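Local atomic coordinates of computational designed protein based on evolution (Synthetic construct, PDB entry 6JCC), a protein that has no established function but was designed computationally and probably adopts the death-fold helical bundle of caspase recruitment domains. Residues D24-L29 and A41-V46; L33-L38 and P68-A73; A77-G82 and L86-K91. One frame throughout, in Å; residues are numbered along the deposited sequence.

Contact 1 of 3, residues D24-L29 and A41-V46; sequences DPTKIL and AELQEV
Thr-26, which touches Leu-43 across this contact, grips Asp-24 OD1 with two donors. Its hydroxyl OG1 donates to Asp-24 OD1 at 2.7 Å, on the syn side of the carboxylate. Its backbone N donates to the same Asp-24 OD1 at 3.0 Å and comes from above the carboxylate plane, 60° out of it. Both donors lie on the same face of that plane. The backbone bond closes an Asx turn. The turn lies at the start of the short run 25-28 with helical backbone angles, and the two bonds would limit the rotation of the Asp-24 carboxylate. The torsion of Thr-26 (chi1 -51°) sets OG1 beside its own backbone N, where both can reach the aspartate.

The segments touch by van der Waals contact alone, through one side chain of helix 40-47, Leu-43. Its CG lies anti to the backbone N (chi1 -175°), and both methyls reach segment 24-29. Leu-43 CD2 lies 3.7 Å from Thr-26 OG1. Leu-43 CD1 meets Leu-29 CD1 at 4.0 Å, and Leu-43 CD2 is equally far from that methyl. The two leucines cross obliquely. Thr-26 is partly exposed, whereas both leucines are buried.

The segment 24-29 links helix 6-22 to helix 30-34, and Leu-29 is the N-cap of the latter. Leu-29 also packs on Leu-59 of helix 52-63 and Leu-74 of helix 68-80. Leu-47 of helix 40-47 lies against Asp-24, Pro-25 and Thr-26, and Ile-28 packs on helix 68-80.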
# COMPACT_ATOMS: atom_id res chain seq x y z
N ASP A 24 3.21 9.65 -4.17
CA ASP A 24 1.94 9.83 -3.46
C ASP A 24 1.14 8.53 -3.63
O ASP A 24 0.77 8.19 -4.75
CB ASP A 24 1.17 11.01 -4.07
CG ASP A 24 -0.21 11.23 -3.46
OD1 ASP A 24 -0.64 10.50 -2.54
OD2 ASP A 24 -0.89 12.16 -3.92
N PRO A 25 0.87 7.81 -2.53
CA PRO A 25 0.16 6.52 -2.69
C PRO A 25 -1.25 6.63 -3.28
O PRO A 25 -1.77 5.64 -3.79
CB PRO A 25 0.13 5.95 -1.27
CG PRO A 25 0.25 7.13 -0.38
CD PRO A 25 1.12 8.11 -1.11
N THR A 26 -1.86 7.82 -3.22
CA THR A 26 -3.09 8.11 -3.95
C THR A 26 -3.02 7.61 -5.40
O THR A 26 -3.99 7.05 -5.91
CB THR A 26 -3.39 9.62 -3.96
OG1 THR A 26 -3.33 10.13 -2.62
CG2 THR A 26 -4.78 9.92 -4.54
N LYS A 27 -1.86 7.77 -6.02
CA LYS A 27 -1.66 7.37 -7.42
C LYS A 27 -1.73 5.87 -7.67
O LYS A 27 -2.17 5.45 -8.72
CB LYS A 27 -0.34 7.92 -7.93
CG LYS A 27 -0.37 9.42 -8.08
CD LYS A 27 0.93 9.96 -8.63
CE LYS A 27 0.84 11.46 -8.84
NZ LYS A 27 0.08 11.81 -10.07
N ILE A 28 -1.27 5.08 -6.70
CA ILE A 28 -1.33 3.61 -6.82
C ILE A 28 -2.60 3.01 -6.22
O ILE A 28 -2.89 1.84 -6.45
CB ILE A 28 -0.06 2.92 -6.27
CG1 ILE A 28 0.07 3.08 -4.74
CG2 ILE A 28 1.18 3.45 -6.98
CD1 ILE A 28 1.11 2.16 -4.13
N LEU A 29 -3.35 3.81 -5.46
CA LEU A 29 -4.62 3.37 -4.87
C LEU A 29 -5.86 3.73 -5.70
O LEU A 29 -6.98 3.63 -5.20
CB LEU A 29 -4.76 3.96 -3.46
CG LEU A 29 -3.76 3.45 -2.42
CD1 LEU A 29 -3.73 4.37 -1.21
CD2 LEU A 29 -4.10 2.02 -1.99
N ALA A 41 -11.18 11.90 2.21
CA ALA A 41 -10.82 12.54 3.48
C ALA A 41 -10.04 11.60 4.39
O ALA A 41 -9.07 12.02 5.02
CB ALA A 41 -12.07 13.05 4.18
N GLU A 42 -10.45 10.33 4.45
CA GLU A 42 -9.74 9.32 5.25
C GLU A 42 -8.32 9.08 4.74
O GLU A 42 -7.40 8.95 5.53
CB GLU A 42 -10.50 7.99 5.27
CG GLU A 42 -11.70 7.99 6.19
CD GLU A 42 -12.61 6.79 6.00
OE1 GLU A 42 -12.52 6.10 4.96
OE2 GLU A 42 -13.44 6.54 6.89
N LEU A 43 -8.15 9.03 3.42
CA LEU A 43 -6.81 8.88 2.84
C LEU A 43 -5.96 10.12 3.13
O LEU A 43 -4.79 9.99 3.45
CB LEU A 43 -6.85 8.61 1.33
CG LEU A 43 -5.49 8.32 0.66
CD1 LEU A 43 -4.68 7.26 1.38
CD2 LEU A 43 -5.67 7.89 -0.79
N GLN A 44 -6.56 11.30 3.01
CA GLN A 44 -5.89 12.56 3.35
C GLN A 44 -5.36 12.57 4.79
O GLN A 44 -4.24 13.01 5.04
CB GLN A 44 -6.84 13.75 3.13
N GLU A 45 -6.17 12.06 5.72
CA GLU A 45 -5.77 11.96 7.13
C GLU A 45 -4.61 10.99 7.33
O GLU A 45 -3.74 11.24 8.16
CB GLU A 45 -6.94 11.52 8.00
CG GLU A 45 -8.03 12.58 8.11
CD GLU A 45 -9.17 12.18 9.02
OE1 GLU A 45 -9.31 10.98 9.33
OE2 GLU A 45 -9.94 13.07 9.41
N VAL A 46 -4.62 9.89 6.59
CA VAL A 46 -3.52 8.92 6.62
C VAL A 46 -2.20 9.53 6.16
O VAL A 46 -1.15 9.25 6.74
CB VAL A 46 -3.85 7.65 5.78
CG1 VAL A 46 -2.63 6.77 5.55
CG2 VAL A 46 -4.94 6.84 6.46

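Contact 2 of 3, residues L33-L38 and P68-A73; sequences LRRGLL and PAEAQA
Arg-35 and Glu-70 form a salt bridge between the end of helix 30-34 and the start of helix 68-80. The close part is small. Arg-35 NE lies 3.0 Å from Glu-70 OE2, but the bond is weak because the N-H...O angle is only 124°. The guanidinium and carboxylate planes are turned 59° apart. Glu-70 CG lies over one guanidinium face, offset toward the rim, and stands 3.6 Å from Arg-35 NE. Glu-70 OE2 also approaches Arg-35 CB at 3.4 Å. A bend at chi3 (63°) in Arg-35 helps bring the guanidinium over the glutamate chain. Each carboxylate oxygen has a partner: OE2 the weak bond from Arg-35, OE1 the backbone N of Ser-67.

The outer side is looser. Arg-35 and Ala-69 are exposed, and Arg-35 NH2 comes no nearer than 4.2 Å to Ala-69 CB. Arg-35 NH2 also has a long, weak ion pair with Glu-31.

Gly-36 follows with positive phi. Its N bonds back to Leu-33 O, while Leu-37 N reaches Pro-32 O. This Schellman motif, with Gly-36 as C-prime, ends helix 30-34 and turns the chain just after Arg-35, within a helical bundle consistent with the death fold.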
# COMPACT_ATOMS: atom_id res chain seq x y z
N LEU A 33 -9.69 3.08 -4.43
CA LEU A 33 -10.43 4.32 -4.15
C LEU A 33 -11.76 4.38 -4.91
O LEU A 33 -12.78 4.78 -4.35
CB LEU A 33 -9.59 5.57 -4.45
CG LEU A 33 -8.49 5.89 -3.43
CD1 LEU A 33 -7.45 6.83 -4.02
CD2 LEU A 33 -9.07 6.47 -2.15
N ARG A 34 -11.76 3.97 -6.18
CA ARG A 34 -13.00 3.89 -6.96
C ARG A 34 -13.98 2.87 -6.42
O ARG A 34 -15.17 2.98 -6.66
CB ARG A 34 -12.71 3.47 -8.39
CG ARG A 34 -11.98 4.50 -9.19
CD ARG A 34 -11.85 4.06 -10.63
NE ARG A 34 -10.72 4.73 -11.24
CZ ARG A 34 -10.27 4.51 -12.46
NH1 ARG A 34 -10.85 3.62 -13.25
NH2 ARG A 34 -9.22 5.20 -12.89
N ARG A 35 -13.46 1.86 -5.73
CA ARG A 35 -14.26 0.79 -5.14
C ARG A 35 -14.53 0.99 -3.64
O ARG A 35 -14.93 0.06 -2.95
CB ARG A 35 -13.57 -0.55 -5.44
CG ARG A 35 -13.59 -0.86 -6.93
CD ARG A 35 -12.52 -1.82 -7.38
NE ARG A 35 -12.66 -3.14 -6.79
CZ ARG A 35 -12.45 -4.30 -7.40
NH1 ARG A 35 -12.63 -5.42 -6.71
NH2 ARG A 35 -12.10 -4.39 -8.69
N GLY A 36 -14.33 2.22 -3.15
CA GLY A 36 -14.72 2.59 -1.80
C GLY A 36 -13.91 2.01 -0.65
O GLY A 36 -14.45 1.83 0.44
N LEU A 37 -12.63 1.72 -0.88
CA LEU A 37 -11.76 1.18 0.18
C LEU A 37 -11.73 2.12 1.38
O LEU A 37 -11.86 1.69 2.53
CB LEU A 37 -10.33 0.96 -0.34
CG LEU A 37 -9.32 0.32 0.62
CD1 LEU A 37 -9.68 -1.14 0.86
CD2 LEU A 37 -7.90 0.43 0.08
N LEU A 38 -11.57 3.40 1.09
CA LEU A 38 -11.63 4.46 2.09
C LEU A 38 -12.02 5.75 1.38
O LEU A 38 -11.88 5.85 0.16
CB LEU A 38 -10.29 4.61 2.83
CG LEU A 38 -9.06 5.21 2.12
CD1 LEU A 38 -7.96 5.45 3.14
CD2 LEU A 38 -8.55 4.35 0.98
N PRO A 68 -8.27 -9.42 -4.15
CA PRO A 68 -7.19 -9.84 -5.04
C PRO A 68 -6.95 -8.93 -6.25
O PRO A 68 -5.80 -8.59 -6.54
CB PRO A 68 -7.65 -11.23 -5.49
CG PRO A 68 -8.40 -11.74 -4.31
CD PRO A 68 -9.13 -10.55 -3.77
N ALA A 69 -8.02 -8.53 -6.93
CA ALA A 69 -7.91 -7.63 -8.09
C ALA A 69 -7.42 -6.24 -7.69
O ALA A 69 -6.67 -5.61 -8.44
CB ALA A 69 -9.25 -7.52 -8.81
N GLU A 70 -7.82 -5.77 -6.52
CA GLU A 70 -7.35 -4.49 -6.00
C GLU A 70 -5.86 -4.54 -5.66
O GLU A 70 -5.13 -3.59 -5.93
CB GLU A 70 -8.15 -4.08 -4.77
CG GLU A 70 -9.55 -3.60 -5.09
CD GLU A 70 -10.44 -3.44 -3.88
OE1 GLU A 70 -10.10 -3.92 -2.78
OE2 GLU A 70 -11.51 -2.84 -4.05
N ALA A 71 -5.42 -5.63 -5.05
CA ALA A 71 -3.99 -5.83 -4.77
C ALA A 71 -3.17 -5.86 -6.05
O ALA A 71 -2.12 -5.23 -6.13
CB ALA A 71 -3.78 -7.10 -3.96
N GLN A 72 -3.66 -6.57 -7.07
CA GLN A 72 -3.00 -6.61 -8.37
C GLN A 72 -2.96 -5.23 -9.04
O GLN A 72 -1.94 -4.86 -9.63
CB GLN A 72 -3.66 -7.63 -9.31
CG GLN A 72 -2.87 -7.92 -10.58
CD GLN A 72 -1.46 -8.42 -10.33
OE1 GLN A 72 -0.49 -7.86 -10.85
NE2 GLN A 72 -1.32 -9.47 -9.52
N ALA A 73 -4.05 -4.48 -8.94
CA ALA A 73 -4.12 -3.11 -9.49
C ALA A 73 -3.07 -2.20 -8.87
O ALA A 73 -2.43 -1.40 -9.56
CB ALA A 73 -5.51 -2.53 -9.28

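Contact 3 of 3, residues A77-G82 and L86-K91; sequences ALRAHG and LADKLK
Arg-79 and Asp-88 join the two arms of a helical hairpin, in which helix 68-80 is followed after a short turn by antiparallel helix 84-93. Arg-79 grips a single oxygen end-on with two nitrogens. Arg-79 NH2 donates to Asp-88 OD1 at 2.8 Å, nearly along the C-O bond direction. Arg-79 NH1 donates to Asp-88 OD1 at 2.9 Å, from above the carboxylate plane. The oxygen lies in the guanidinium plane in both cases. Arg-79 NH1 also donates to Gln-84 OE1, at the start of helix 84-93. The Arg-79 chain is extended from CG to NE (chi2 -174°), which carries the guanidinium over Ala-87 to Asp-88. One face rests on Ala-87 CB, which sits over its centre. Replacing Arg-79 with an alanine would probably leave the Asp-88 carboxylate without its charged mate and uncover Ala-87 CB.

Ala-77 O is doubly satisfied. It accepts from His-81 ND1 at 2.7 Å and, from the opposite face of its plane, from His-81 N. Gly-82 N bonds to Arg-79 O as a Schellman motif ends the helix.

Beside these polar groups the packing is apolar. Leu-78 CB meets Ala-87 CB at 3.9 Å. Leu-78 and Leu-90 cross at about a right angle, with Leu-78 CD1 3.6 Å from Leu-90 CD2.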
# COMPACT_ATOMS: atom_id res chain seq x y z
N ALA A 77 -0.04 -0.58 -10.82
CA ALA A 77 0.10 0.87 -10.75
C ALA A 77 1.51 1.30 -10.37
O ALA A 77 2.04 2.27 -10.94
CB ALA A 77 -0.91 1.46 -9.79
N LEU A 78 2.13 0.60 -9.42
CA LEU A 78 3.54 0.84 -9.07
C LEU A 78 4.44 0.68 -10.29
O LEU A 78 5.31 1.52 -10.54
CB LEU A 78 4.02 -0.09 -7.96
CG LEU A 78 3.68 0.36 -6.54
CD1 LEU A 78 3.79 -0.80 -5.57
CD2 LEU A 78 4.58 1.51 -6.10
N ARG A 79 4.22 -0.39 -11.05
CA ARG A 79 4.98 -0.65 -12.28
C ARG A 79 4.73 0.44 -13.32
O ARG A 79 5.67 0.94 -13.93
CB ARG A 79 4.64 -2.01 -12.87
CG ARG A 79 5.05 -3.18 -12.00
CD ARG A 79 4.83 -4.50 -12.71
NE ARG A 79 4.76 -5.61 -11.76
CZ ARG A 79 5.80 -6.13 -11.11
NH1 ARG A 79 7.04 -5.67 -11.28
NH2 ARG A 79 5.59 -7.14 -10.26
N ALA A 80 3.47 0.82 -13.49
CA ALA A 80 3.10 1.86 -14.44
C ALA A 80 3.70 3.24 -14.14
O ALA A 80 3.92 4.03 -15.05
CB ALA A 80 1.58 1.96 -14.55
N HIS A 81 3.97 3.52 -12.86
CA HIS A 81 4.62 4.77 -12.43
C HIS A 81 6.15 4.72 -12.41
O HIS A 81 6.80 5.74 -12.14
CB HIS A 81 4.10 5.20 -11.05
CG HIS A 81 2.71 5.74 -11.09
ND1 HIS A 81 1.59 4.94 -11.11
CD2 HIS A 81 2.25 7.02 -11.12
CE1 HIS A 81 0.51 5.69 -11.14
NE2 HIS A 81 0.88 6.96 -11.15
N GLY A 82 6.72 3.55 -12.69
CA GLY A 82 8.16 3.36 -12.84
C GLY A 82 8.88 2.72 -11.66
O GLY A 82 10.07 2.96 -11.47
N LEU A 86 9.95 -2.03 -6.23
CA LEU A 86 8.95 -1.87 -5.16
C LEU A 86 7.68 -2.68 -5.41
O LEU A 86 7.10 -3.22 -4.46
CB LEU A 86 8.59 -0.39 -4.94
CG LEU A 86 9.72 0.50 -4.42
CD1 LEU A 86 9.25 1.94 -4.35
CD2 LEU A 86 10.23 0.04 -3.07
N ALA A 87 7.27 -2.78 -6.67
CA ALA A 87 6.13 -3.64 -7.04
C ALA A 87 6.41 -5.11 -6.72
O ALA A 87 5.55 -5.81 -6.17
CB ALA A 87 5.79 -3.47 -8.51
N ASP A 88 7.62 -5.56 -7.03
CA ASP A 88 8.04 -6.94 -6.74
C ASP A 88 8.13 -7.21 -5.24
O ASP A 88 7.68 -8.26 -4.78
CB ASP A 88 9.39 -7.26 -7.38
CG ASP A 88 9.32 -7.31 -8.89
OD1 ASP A 88 8.24 -7.56 -9.46
OD2 ASP A 88 10.37 -7.11 -9.52
N LYS A 89 8.71 -6.27 -4.50
CA LYS A 89 8.82 -6.39 -3.04
C LYS A 89 7.46 -6.38 -2.37
O LYS A 89 7.21 -7.17 -1.46
CB LYS A 89 9.69 -5.27 -2.46
CG LYS A 89 11.18 -5.44 -2.74
CD LYS A 89 11.95 -4.19 -2.36
CE LYS A 89 13.45 -4.38 -2.52
NZ LYS A 89 13.86 -4.72 -3.91
N LEU A 90 6.57 -5.50 -2.83
CA LEU A 90 5.23 -5.42 -2.26
C LEU A 90 4.43 -6.70 -2.50
O LEU A 90 3.81 -7.22 -1.58
CB LEU A 90 4.46 -4.22 -2.82
CG LEU A 90 3.10 -3.97 -2.18
CD1 LEU A 90 3.18 -3.72 -0.68
CD2 LEU A 90 2.48 -2.77 -2.86
N LYS A 91 4.46 -7.21 -3.73
CA LYS A 91 3.80 -8.47 -4.08
C LYS A 91 4.29 -9.64 -3.21
O LYS A 91 3.50 -10.50 -2.81
CB LYS A 91 3.99 -8.80 -5.56

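How the contacts relate
All three contacts belong to one small helical bundle, consistent with a caspase recruitment domain. Contacts 1 and 2 have centres about 12 Å apart, and their segments alternate along the chain. They touch through Leu-33 and Leu-38, which pack on Leu-43. Contact 3 comes last in the chain. Its centre is about 16 Å from that of contact 1 and about 15 Å from that of contact 2. Contacts 1 and 3 meet where Ile-28 packs on Ala-77 and Leu-78, and Lys-27 on His-81. Helix 68-80 thus meets the end of helix 30-34 near its own start (contact 2) and packs against helix 84-93 near its end (contact 3), while loop residue Ile-28 ties contact 1 to it.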